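Local coordinates for conserved hypothetical protein (Caulobacter vibrioides, PDB 1XFJ) that probably acts as a purine nucleoside phosphorylase of the YfiH/LACC1 family that also deaminates adenosine and cleaves methylthioadenosine, at residues C166-S171 against F203-P207. Residues are numbered along the deposited sequence; the frame is centred on the assembly and turned at random.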
loop_
_atom_site.group_PDB
_atom_site.type_symbol
_atom_site.label_atom_id
_atom_site.label_comp_id
_atom_site.label_asym_id
_atom_site.label_seq_id
_atom_site.Cartn_x
_atom_site.Cartn_y
_atom_site.Cartn_z
ATOM N N CYS A 166 8.077 -0.898 -0.215
ATOM C CA CYS A 166 7.980 0.191 0.748
ATOM C C CYS A 166 9.395 0.548 1.171
ATOM O O CYS A 166 10.351 -0.064 0.702
ATOM C CB CYS A 166 7.145 -0.237 1.963
ATOM S SG CYS A 166 7.845 -1.585 2.953
ATOM N N ILE A 167 9.538 1.540 2.042
ATOM C CA ILE A 167 10.869 1.917 2.481
ATOM C C ILE A 167 11.390 0.800 3.389
ATOM O O ILE A 167 10.737 0.405 4.357
ATOM C CB ILE A 167 10.851 3.291 3.193
ATOM C CG1 ILE A 167 12.284 3.759 3.449
ATOM C CG2 ILE A 167 10.016 3.219 4.465
ATOM C CD1 ILE A 167 12.383 5.234 3.830
ATOM N N GLY A 168 12.564 0.281 3.048
ATOM C CA GLY A 168 13.143 -0.820 3.798
ATOM C C GLY A 168 13.871 -0.492 5.086
ATOM O O GLY A 168 14.211 0.661 5.342
ATOM N N PRO A 169 14.135 -1.510 5.920
ATOM C CA PRO A 169 14.830 -1.350 7.202
ATOM C C PRO A 169 16.234 -0.769 7.084
ATOM O O PRO A 169 16.795 -0.287 8.067
ATOM C CB PRO A 169 14.830 -2.765 7.776
ATOM C CG PRO A 169 14.801 -3.632 6.555
ATOM C CD PRO A 169 13.787 -2.922 5.693
ATOM N N LYS A 170 16.806 -0.812 5.885
ATOM C CA LYS A 170 18.141 -0.260 5.686
ATOM C C LYS A 170 18.022 1.189 5.226
ATOM O O LYS A 170 19.019 1.910 5.149
ATOM C CB LYS A 170 18.905 -1.065 4.628
ATOM C CG LYS A 170 18.356 -0.928 3.212
ATOM C CD LYS A 170 19.119 -1.813 2.234
ATOM C CE LYS A 170 18.578 -1.694 0.816
ATOM N NZ LYS A 170 18.795 -0.336 0.254
ATOM N N SER A 171 16.795 1.610 4.937
ATOM C CA SER A 171 16.545 2.958 4.435
ATOM C C SER A 171 15.721 3.888 5.321
ATOM O O SER A 171 15.825 5.110 5.201
ATOM C CB SER A 171 15.848 2.862 3.072
ATOM O OG SER A 171 16.667 2.216 2.110
ATOM N N PHE A 203 16.939 2.855 12.835
ATOM C CA PHE A 203 16.392 2.445 11.547
ATOM C C PHE A 203 15.150 1.648 11.922
ATOM O O PHE A 203 15.214 0.745 12.760
ATOM C CB PHE A 203 17.372 1.559 10.772
ATOM C CG PHE A 203 18.387 2.329 9.971
ATOM C CD1 PHE A 203 17.993 3.108 8.887
ATOM C CD2 PHE A 203 19.737 2.277 10.304
ATOM C CE1 PHE A 203 18.932 3.826 8.144
ATOM C CE2 PHE A 203 20.684 2.989 9.569
ATOM C CZ PHE A 203 20.280 3.766 8.488
ATOM N N PHE A 204 14.020 1.993 11.322
ATOM C CA PHE A 204 12.766 1.312 11.611
ATOM C C PHE A 204 12.443 0.314 10.510
ATOM O O PHE A 204 12.555 0.625 9.324
ATOM C CB PHE A 204 11.635 2.335 11.734
ATOM C CG PHE A 204 10.287 1.730 12.013
ATOM C CD1 PHE A 204 10.092 0.896 13.111
ATOM C CD2 PHE A 204 9.196 2.032 11.201
ATOM C CE1 PHE A 204 8.833 0.377 13.395
ATOM C CE2 PHE A 204 7.932 1.517 11.479
ATOM C CZ PHE A 204 7.750 0.689 12.578
ATOM N N ASP A 205 12.050 -0.888 10.919
ATOM C CA ASP A 205 11.698 -1.948 9.981
ATOM C C ASP A 205 10.181 -1.936 9.800
ATOM O O ASP A 205 9.459 -2.681 10.460
ATOM C CB ASP A 205 12.151 -3.304 10.537
ATOM C CG ASP A 205 12.142 -4.399 9.487
ATOM O OD1 ASP A 205 11.390 -4.267 8.498
ATOM O OD2 ASP A 205 12.881 -5.398 9.654
ATOM N N LEU A 206 9.703 -1.081 8.901
ATOM C CA LEU A 206 8.274 -0.959 8.641
ATOM C C LEU A 206 7.620 -2.254 8.161
ATOM O O LEU A 206 6.623 -2.696 8.731
ATOM C CB LEU A 206 8.022 0.157 7.620
ATOM C CG LEU A 206 6.560 0.443 7.271
ATOM C CD1 LEU A 206 5.806 0.914 8.501
ATOM C CD2 LEU A 206 6.508 1.502 6.182
ATOM N N PRO A 207 8.163 -2.881 7.103
ATOM C CA PRO A 207 7.526 -4.120 6.650
ATOM C C PRO A 207 7.414 -5.178 7.746
ATOM O O PRO A 207 6.403 -5.868 7.847
ATOM C CB PRO A 207 8.404 -4.556 5.473
ATOM C CG PRO A 207 9.739 -3.947 5.787
ATOM C CD PRO A 207 9.362 -2.583 6.305
HETATM O O HOH W 1 11.500 -0.107 6.936
#
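The ring of F203 meets the backbone of the type I beta turn G168-S171, which has P169 and K170 at its corners: the carbonyl carbon of S171 lies at the ring's edge, near its plane, while two carbonyl oxygens approach obliquely, K170 O at 3.6 Å from F203 CE1 and P169 O 3.3 Å from F203 CB. With chi1 at -85°, CG stands beside the backbone N of F203 and anti to its carbonyl carbon, which lays the ring along the turn. The ring of F204 lies on the far side of the strand, among F178, F182 and F193, and on one of its faces rests L206 N, above the plane and offset toward the rim. The carboxylate of D205 runs alongside the pyrrolidine ring of P169, both side chains pointing the same way, with D205 CG 3.6 Å from P169 CB. Its OD1 is hydrogen-bonded to A208 N, making D205 the N-cap of helix 206-216. The contact thus sets the loop between strands 160-163 and 173-175 against the strand-to-helix junction that follows strand 201-204, the middle strand of a small three-stranded antiparallel sheet. No direct hydrogen bond crosses between the segments; a water does the bridging, donating to I167 O and to F204 O, each at 2.7 Å, and accepting from L206 N at 2.8 Å. The bond from S171 N to G168 O (2.8 Å) closes the turn, and D228 takes hydrogen bonds from G168 N and S171 OG. Deeper in, the P207 ring packs against C166 SG and meets the P169 ring obliquely, with P207 CD 3.8 Å from C166 SG, and W224 of strand 221-224 touches all three side chains.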